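6-aminohexanoate-dimer hydrolase (Bacillus anthracis, PDB 4GB7) probably hydrolyses the amide bond of 6-aminohexanoate dimers or related compounds, as a putative serine hydrolase of the beta-lactamase family. Local coordinates at residues 74-79 with 282-287; 189-194 with 238-243. One frame throughout, in Å; residues are numbered along the deposited sequence. Where two conformers were deposited one is given.

Contact 1 of 2, residues 74-79 with 282-287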
ATOM      1  N   ASP A  74       1.238 -10.878  23.327  1.00 25.36           N
ATOM      2  CA  ASP A  74       0.445 -11.699  24.202  1.00 25.70           C
ATOM      3  C   ASP A  74      -0.923 -12.009  23.646  1.00 24.52           C
ATOM      4  O   ASP A  74      -1.659 -12.785  24.250  1.00 27.70           O
ATOM      5  CB  ASP A  74       0.352 -11.005  25.551  1.00 30.03           C
ATOM      6  CG  ASP A  74       1.713 -10.883  26.210  1.00 34.70           C
ATOM      7  OD1 ASP A  74       2.503 -11.846  26.161  1.00 41.57           O
ATOM      8  OD2 ASP A  74       2.005  -9.828  26.754  1.00 43.88           O
ATOM      9  N   GLN A  75      -1.259 -11.417  22.489  1.00 23.62           N
ATOM     10  CA  GLN A  75      -2.575 -11.600  21.871  1.00 22.08           C
ATOM     11  C   GLN A  75      -2.436 -11.875  20.377  1.00 21.93           C
ATOM     12  O   GLN A  75      -3.084 -11.244  19.563  1.00 29.25           O
ATOM     13  CB  GLN A  75      -3.475 -10.382  22.097  1.00 24.76           C
ATOM     14  CG  GLN A  75      -3.866 -10.149  23.556  1.00 29.03           C
ATOM     15  CD  GLN A  75      -4.906 -11.143  24.056  1.00 39.59           C
ATOM     16  OE1 GLN A  75      -5.821 -11.548  23.328  1.00 47.24           O
ATOM     17  NE2 GLN A  75      -4.781 -11.526  25.319  1.00 43.46           N
ATOM     18  N   ILE A  76      -1.591 -12.827  20.023  1.00 20.51           N
ATOM     19  CA  ILE A  76      -1.493 -13.267  18.635  1.00 18.42           C
ATOM     20  C   ILE A  76      -2.633 -14.238  18.389  1.00 19.19           C
ATOM     21  O   ILE A  76      -3.001 -14.990  19.302  1.00 23.46           O
ATOM     22  CB  ILE A  76      -0.159 -13.970  18.394  1.00 19.63           C
ATOM     23  CG1 ILE A  76       1.031 -13.040  18.730  1.00 22.16           C
ATOM     24  CG2 ILE A  76      -0.054 -14.581  16.966  1.00 18.81           C
ATOM     25  CD1 ILE A  76       2.376 -13.759  18.668  1.00 22.87           C
ATOM     26  N   ALA A  77      -3.203 -14.215  17.184  1.00 17.55           N
ATOM     27  CA  ALA A  77      -4.301 -15.143  16.804  1.00 17.36           C
ATOM     28  C   ALA A  77      -3.794 -15.918  15.598  1.00 18.13           C
ATOM     29  O   ALA A  77      -3.532 -15.353  14.522  1.00 19.08           O
ATOM     30  CB  ALA A  77      -5.555 -14.384  16.462  1.00 22.63           C
ATOM     31  N   ARG A  78      -3.546 -17.195  15.821  1.00 17.78           N
ATOM     32  CA  ARG A  78      -3.145 -18.103  14.770  1.00 19.39           C
ATOM     33  C   ARG A  78      -4.211 -18.129  13.684  1.00 21.53           C
ATOM     34  O   ARG A  78      -5.389 -18.248  13.972  1.00 22.34           O
ATOM     35  CB  ARG A  78      -2.972 -19.500  15.329  1.00 21.76           C
ATOM     36  CG  ARG A  78      -2.464 -20.503  14.302  1.00 26.04           C
ATOM     37  CD  ARG A  78      -2.486 -21.946  14.831  1.00 22.32           C
ATOM     38  NE  ARG A  78      -3.830 -22.435  14.635  1.00 25.74           N
ATOM     39  CZ  ARG A  78      -4.272 -23.227  13.665  1.00 21.41           C
ATOM     40  NH1 ARG A  78      -3.478 -23.837  12.832  1.00 27.81           N
ATOM     41  NH2 ARG A  78      -5.558 -23.496  13.614  1.00 26.30           N
ATOM     42  N   PHE A  79      -3.790 -18.095  12.424  1.00 20.05           N
ATOM     43  CA  PHE A  79      -4.749 -18.211  11.355  1.00 19.53           C
ATOM     44  C   PHE A  79      -5.352 -19.629  11.335  1.00 18.15           C
ATOM     45  O   PHE A  79      -4.614 -20.579  11.115  1.00 20.34           O
ATOM     46  CB  PHE A  79      -4.086 -17.912   9.983  1.00 24.97           C
ATOM     47  CG  PHE A  79      -4.673 -16.744   9.301  1.00 20.95           C
ATOM     48  CD1 PHE A  79      -5.985 -16.827   8.848  1.00 22.88           C
ATOM     49  CD2 PHE A  79      -3.948 -15.623   9.065  1.00 25.05           C
ATOM     50  CE1 PHE A  79      -6.575 -15.777   8.206  1.00 23.75           C
ATOM     51  CE2 PHE A  79      -4.542 -14.548   8.432  1.00 24.26           C
ATOM     52  CZ  PHE A  79      -5.859 -14.626   8.034  1.00 22.12           C
ATOM     53  N   GLY A 282      -4.601  -9.423  16.372  1.00 20.18           N
ATOM     54  CA  GLY A 282      -3.905 -10.717  16.513  1.00 19.34           C
ATOM     55  C   GLY A 282      -2.703 -10.884  15.611  1.00 18.91           C
ATOM     56  O   GLY A 282      -2.288 -12.035  15.325  1.00 19.00           O
HETATM   57  N   MSE A 283      -2.100  -9.772  15.202  1.00 18.60           N
HETATM   58  CA  MSE A 283      -0.889  -9.802  14.331  1.00 18.07           C
HETATM   59  C   MSE A 283       0.242 -10.609  14.982  1.00 17.86           C
HETATM   60  O   MSE A 283       0.469 -10.521  16.185  1.00 18.80           O
HETATM   61  CB  MSE A 283      -0.340  -8.409  14.141  1.00 16.79           C
HETATM   62  CG  MSE A 283      -1.332  -7.393  13.518  1.00 19.64           C
HETATM   63 SE   MSE A 283      -1.889  -8.021  11.740  0.70 18.47          SE
HETATM   64  CE  MSE A 283      -2.284  -6.248  11.075  1.00 17.88           C
ATOM     65  N   GLU A 284       0.935 -11.382  14.160  1.00 17.77           N
ATOM     66  CA  GLU A 284       2.004 -12.226  14.611  1.00 17.56           C
ATOM     67  C   GLU A 284       3.324 -11.510  14.896  1.00 17.64           C
ATOM     68  O   GLU A 284       4.119 -12.004  15.716  1.00 20.99           O
ATOM     69  CB  GLU A 284       2.289 -13.266  13.517  1.00 17.25           C
ATOM     70  CG  GLU A 284       1.312 -14.379  13.393  1.00 20.67           C
ATOM     71  CD  GLU A 284       1.717 -15.258  12.218  1.00 20.07           C
ATOM     72  OE1 GLU A 284       2.631 -16.113  12.377  1.00 21.95           O
ATOM     73  OE2 GLU A 284       1.133 -15.081  11.151  1.00 20.57           O
ATOM     74  N   GLU A 285       3.607 -10.442  14.122  1.00 16.45           N
ATOM     75  CA  GLU A 285       4.883  -9.748  14.175  1.00 15.78           C
ATOM     76  C   GLU A 285       4.679  -8.254  14.154  1.00 16.51           C
ATOM     77  O   GLU A 285       3.611  -7.744  13.747  1.00 18.50           O
ATOM     78  CB  GLU A 285       5.793 -10.129  12.979  1.00 17.41           C
ATOM     79  CG  GLU A 285       6.010 -11.638  12.782  1.00 19.34           C
ATOM     80  CD  GLU A 285       6.814 -12.350  13.848  1.00 19.27           C
ATOM     81  OE1 GLU A 285       7.500 -11.649  14.595  1.00 23.44           O
ATOM     82  OE2 GLU A 285       6.772 -13.638  13.885  1.00 23.30           O
ATOM     83  N   ASN A 286       5.721  -7.566  14.602  1.00 18.05           N
ATOM     84  CA  ASN A 286       5.807  -6.133  14.411  1.00 18.36           C
ATOM     85  C   ASN A 286       5.822  -5.797  12.916  1.00 14.94           C
ATOM     86  O   ASN A 286       6.260  -6.596  12.056  1.00 18.37           O
ATOM     87  CB  ASN A 286       7.075  -5.552  15.063  1.00 18.85           C
ATOM     88  CG  ASN A 286       7.073  -5.637  16.581  1.00 17.83           C
ATOM     89  OD1 ASN A 286       6.038  -5.759  17.220  1.00 19.00           O
ATOM     90  ND2 ASN A 286       8.260  -5.615  17.152  1.00 25.66           N
ATOM     91  N   ALA A 287       5.386  -4.596  12.612  1.00 18.99           N
ATOM     92  CA  ALA A 287       5.666  -3.991  11.331  1.00 16.34           C
ATOM     93  C   ALA A 287       6.639  -2.829  11.603  1.00 15.17           C
ATOM     94  O   ALA A 287       7.094  -2.624  12.748  1.00 17.93           O
ATOM     95  CB  ALA A 287       4.388  -3.543  10.615  1.00 18.70           C
TER
HETATM   96  O   HOH W   1      -4.276  -8.490  19.176  1.00 28.43           O
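Ile76 lies against the backbone of 282-287, and its side chain meets mostly carbonyl oxygens. From CB, which is 4.1 Å from Met283 O, the two branches part. CG1 stands beside the backbone N and anti to the carbonyl carbon (chi1 -58°), and makes the closer approach to that same oxygen, at 3.6 Å. CD1, at the tip, continues to the next carbonyl, with Glu284 O 3.9 Å away. The short branch, CG2, touches both Gly282 O and the aliphatic CG of Glu284, 3.8 Å from each; the two side chains cross at about a right angle. Beyond this apolar touch the Glu284 carboxylate turns to other partners, with OE2 in salt bridges to Arg308 and Arg312.

The backbones meet at Gly282. Ala77 N donates a hydrogen bond to Gly282 O (3.0 Å), straight at the hydrogen (173°), though the donor approaches well to the side of the C=O direction. One residue before Ile76, Gln75 O receives a CA-H...O contact from Gly282 CA at 3.2 Å and a bond from a water that in turn accepts from Gly282 N. Gly282, with a positive phi of 73°, has no side chain, and Ala77 CB lies 4.0 Å from its CA.

Arg312 also binds Ala77 O, tying the contact to helix 307-318. The arrangement is irregular loop-to-loop packing, without strand pairing between the segments. It joins the loop after strand 66-69 to the connection from helix 269-278 into strand 287-290, those two strands being neighbours in an antiparallel sheet.

Contact 2 of 2, residues 189-194 with 238-243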
ATOM      1  N   GLN A 189      -7.189  13.604  -5.644  1.00 19.91           N
ATOM      2  CA  GLN A 189      -7.633  14.607  -6.576  1.00 21.97           C
ATOM      3  C   GLN A 189      -6.840  15.942  -6.460  1.00 20.89           C
ATOM      4  O   GLN A 189      -7.336  17.032  -6.818  1.00 22.90           O
ATOM      5  CB  GLN A 189      -9.118  14.826  -6.422  1.00 23.40           C
ATOM      6  CG  GLN A 189      -9.976  13.659  -6.875  1.00 25.85           C
ATOM      7  CD  GLN A 189     -11.412  13.821  -6.489  1.00 28.37           C
ATOM      8  OE1 GLN A 189     -11.760  14.703  -5.702  1.00 36.59           O
ATOM      9  NE2 GLN A 189     -12.269  12.999  -7.059  1.00 41.69           N
ATOM     10  N   VAL A 190      -5.600  15.834  -6.004  1.00 18.92           N
ATOM     11  CA  VAL A 190      -4.685  16.958  -5.873  1.00 23.16           C
ATOM     12  C   VAL A 190      -3.567  16.806  -6.898  1.00 23.47           C
ATOM     13  O   VAL A 190      -2.786  15.809  -6.882  1.00 20.87           O
ATOM     14  CB  VAL A 190      -4.131  17.037  -4.430  1.00 24.79           C
ATOM     15  CG1 VAL A 190      -3.302  18.282  -4.268  1.00 23.95           C
ATOM     16  CG2 VAL A 190      -5.294  16.969  -3.389  1.00 22.68           C
ATOM     17  N   SER A 191      -3.514  17.783  -7.807  1.00 22.87           N
ATOM     18  CA  SER A 191      -2.640  17.704  -8.992  1.00 21.39           C
ATOM     19  C   SER A 191      -1.409  18.557  -8.722  1.00 19.60           C
ATOM     20  O   SER A 191      -1.488  19.811  -8.659  1.00 23.50           O
ATOM     21  CB  SER A 191      -3.388  18.176 -10.234  1.00 22.56           C
ATOM     22  OG  SER A 191      -4.416  17.285 -10.644  1.00 26.01           O
ATOM     23  N   VAL A 192      -0.280  17.896  -8.581  1.00 19.80           N
ATOM     24  CA  VAL A 192       0.931  18.526  -8.143  1.00 21.16           C
ATOM     25  C   VAL A 192       2.132  17.934  -8.866  1.00 24.14           C
ATOM     26  O   VAL A 192       2.200  16.719  -9.124  1.00 26.41           O
ATOM     27  CB  VAL A 192       1.109  18.302  -6.612  1.00 23.40           C
ATOM     28  CG1 VAL A 192       2.551  18.329  -6.174  1.00 27.90           C
ATOM     29  CG2 VAL A 192       0.256  19.299  -5.808  1.00 25.10           C
ATOM     30  N   GLU A 193       3.092  18.803  -9.167  1.00 25.68           N
ATOM     31  CA  GLU A 193       4.395  18.396  -9.701  0.60 27.20           C
ATOM     32  C   GLU A 193       5.488  18.941  -8.757  1.00 25.36           C
ATOM     33  O   GLU A 193       5.283  19.976  -8.061  1.00 25.28           O
ATOM     34  CB  GLU A 193       4.583  18.905 -11.159  0.60 30.72           C
ATOM     35  CG  GLU A 193       4.713  20.435 -11.286  0.60 30.06           C
ATOM     36  CD  GLU A 193       4.981  20.977 -12.708  0.60 29.84           C
ATOM     37  OE1 GLU A 193       4.931  22.193 -12.891  0.60 38.37           O
ATOM     38  OE2 GLU A 193       5.232  20.177 -13.621  0.60 38.27           O
ATOM     39  N   TYR A 194       6.625  18.270  -8.756  1.00 23.64           N
ATOM     40  CA  TYR A 194       7.770  18.652  -7.978  1.00 22.25           C
ATOM     41  C   TYR A 194       8.924  18.845  -8.938  1.00 24.34           C
ATOM     42  O   TYR A 194       8.943  18.236 -10.039  1.00 25.08           O
ATOM     43  CB  TYR A 194       8.178  17.531  -6.991  1.00 22.36           C
ATOM     44  CG  TYR A 194       7.043  16.976  -6.122  1.00 21.78           C
ATOM     45  CD1 TYR A 194       6.676  17.592  -4.937  1.00 23.43           C
ATOM     46  CD2 TYR A 194       6.356  15.852  -6.483  1.00 21.87           C
ATOM     47  CE1 TYR A 194       5.668  17.071  -4.151  1.00 25.46           C
ATOM     48  CE2 TYR A 194       5.358  15.322  -5.707  1.00 21.77           C
ATOM     49  CZ  TYR A 194       4.998  15.964  -4.539  1.00 21.07           C
ATOM     50  OH  TYR A 194       4.006  15.462  -3.728  1.00 22.94           O
ATOM     51  N   LYS A 238       4.015  22.161  -6.700  1.00 25.70           N
ATOM     52  CA  LYS A 238       3.481  23.152  -7.625  0.60 25.97           C
ATOM     53  C   LYS A 238       2.173  22.615  -8.206  1.00 24.37           C
ATOM     54  O   LYS A 238       2.126  21.511  -8.808  1.00 28.31           O
ATOM     55  CB  LYS A 238       4.469  23.457  -8.748  0.60 29.44           C
ATOM     56  CG  LYS A 238       3.994  24.540  -9.684  0.60 32.88           C
ATOM     57  CD  LYS A 238       4.795  24.600 -10.982  0.60 37.93           C
ATOM     58  CE  LYS A 238       3.918  25.053 -12.145  0.60 42.51           C
ATOM     59  NZ  LYS A 238       2.749  24.150 -12.368  0.60 51.04           N
ATOM     60  N   GLU A 239       1.106  23.387  -8.046  1.00 27.00           N
ATOM     61  CA  GLU A 239      -0.225  22.958  -8.489  1.00 23.77           C
ATOM     62  C   GLU A 239      -0.334  22.966 -10.041  1.00 25.54           C
ATOM     63  O   GLU A 239       0.065  23.933 -10.703  1.00 27.51           O
ATOM     64  CB  GLU A 239      -1.279  23.891  -7.882  1.00 27.49           C
ATOM     65  CG  GLU A 239      -2.704  23.470  -8.190  1.00 29.17           C
ATOM     66  CD  GLU A 239      -3.746  24.375  -7.583  1.00 31.71           C
ATOM     67  OE1 GLU A 239      -3.804  24.437  -6.343  1.00 30.81           O
ATOM     68  OE2 GLU A 239      -4.539  24.982  -8.351  1.00 37.68           O
ATOM     69  N   THR A 240      -0.869  21.890 -10.607  1.00 26.46           N
ATOM     70  CA  THR A 240      -0.999  21.769 -12.035  1.00 26.56           C
ATOM     71  C   THR A 240      -2.453  21.677 -12.472  1.00 26.16           C
ATOM     72  O   THR A 240      -2.737  21.772 -13.635  1.00 28.74           O
ATOM     73  CB  THR A 240      -0.237  20.540 -12.543  1.00 26.18           C
ATOM     74  OG1 THR A 240      -0.736  19.381 -11.905  1.00 30.71           O
ATOM     75  CG2 THR A 240       1.288  20.671 -12.258  1.00 30.47           C
ATOM     76  N   ALA A 241      -3.370  21.457 -11.537  1.00 27.99           N
ATOM     77  CA  ALA A 241      -4.799  21.562 -11.801  1.00 26.82           C
ATOM     78  C   ALA A 241      -5.518  21.808 -10.493  1.00 27.19           C
ATOM     79  O   ALA A 241      -4.959  21.568  -9.428  1.00 29.15           O
ATOM     80  CB  ALA A 241      -5.363  20.360 -12.525  1.00 30.83           C
ATOM     81  N   PRO A 242      -6.752  22.326 -10.575  1.00 29.11           N
ATOM     82  CA  PRO A 242      -7.385  22.661  -9.316  1.00 30.78           C
ATOM     83  C   PRO A 242      -7.702  21.422  -8.482  1.00 26.58           C
ATOM     84  O   PRO A 242      -8.071  20.379  -9.034  1.00 26.89           O
ATOM     85  CB  PRO A 242      -8.671  23.386  -9.749  1.00 31.85           C
ATOM     86  CG  PRO A 242      -8.330  23.949 -11.082  1.00 34.01           C
ATOM     87  CD  PRO A 242      -7.470  22.898 -11.727  1.00 33.37           C
ATOM     88  N   PRO A 243      -7.609  21.552  -7.162  1.00 25.90           N
ATOM     89  CA  PRO A 243      -7.928  20.384  -6.352  1.00 27.33           C
ATOM     90  C   PRO A 243      -9.395  19.950  -6.492  1.00 24.87           C
ATOM     91  O   PRO A 243     -10.332  20.775  -6.550  1.00 26.70           O
ATOM     92  CB  PRO A 243      -7.579  20.835  -4.934  1.00 29.52           C
ATOM     93  CG  PRO A 243      -7.669  22.302  -4.956  1.00 29.50           C
ATOM     94  CD  PRO A 243      -7.201  22.705  -6.324  1.00 28.26           C
TER
HETATM   95  O   HOH W   2      -6.771  17.672  -9.517  1.00 28.67           O
HETATM   96  O   HOH W   3      -4.765  20.168  -7.067  1.00 23.92           O
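Glu193 runs side by side with Lys238, both pointing the same way from an antiparallel hydrogen-bonded pair. In the conformers described, Glu193 OE1 forms a salt bridge with Lys238 NZ (3.0 Å, weak as a hydrogen bond) and lies against CD and CE of the lysine; each has a second conformer, so the pair is probably not permanent. Lys238 bends at its outer torsions, and NZ there donates to Glu239 O from above the carbonyl plane. Thr240 flanks this conformer of Glu193, crossing it obliquely, with its CG2 3.6 Å from Glu193 CG.

Two backbone bonds of 2.9 Å join Glu193 and Lys238, N to O in each direction. Thr240 N adds a third, to Ser191 O, reaching it from 47° out of the carbonyl plane where the chain turns a corner.

Beyond that corner water takes over. Ser191 OG, anti to its carbonyl carbon (chi1 -70°), lies 3.7 Å from Ala241 CB and hydrogen-bonds to a water that also reaches Gln189 O and Pro242 O. A second water links Ser191 N to Ala241 O, each at 2.8 Å. Ala241 N is buried without a partner.

The segments form a two-stranded antiparallel sheet at the surface. On the face opposite the salt bridge, Val192 touches Pro176 and Phe177 of helix 176-179. Near the segment ends, Gln189 and Pro243 touch Gln184 of helix 182-186, and Tyr194 packs on helix 206-214.

How the contacts relate
The contacts lie on opposite sides of the chain's centre, about 40 Å apart between their centres, and share no helix or strand. Neither is deep core: contact 1 is partly buried, contact 2 a surface contact. Contact 2 is nested within the loop that contact 1 closes along the chain. The chemistry follows the secondary structure. Contact 1 joins irregular loops through a single direct backbone bond and an isoleucine laid over carbonyls, while the carboxylate of Glu284 turns to arginines outside the pair. Contact 2 pairs strands through several backbone bonds, and in the conformers described its salt bridge lies within the pair. In both, water completes backbone links where the chains do not bond directly.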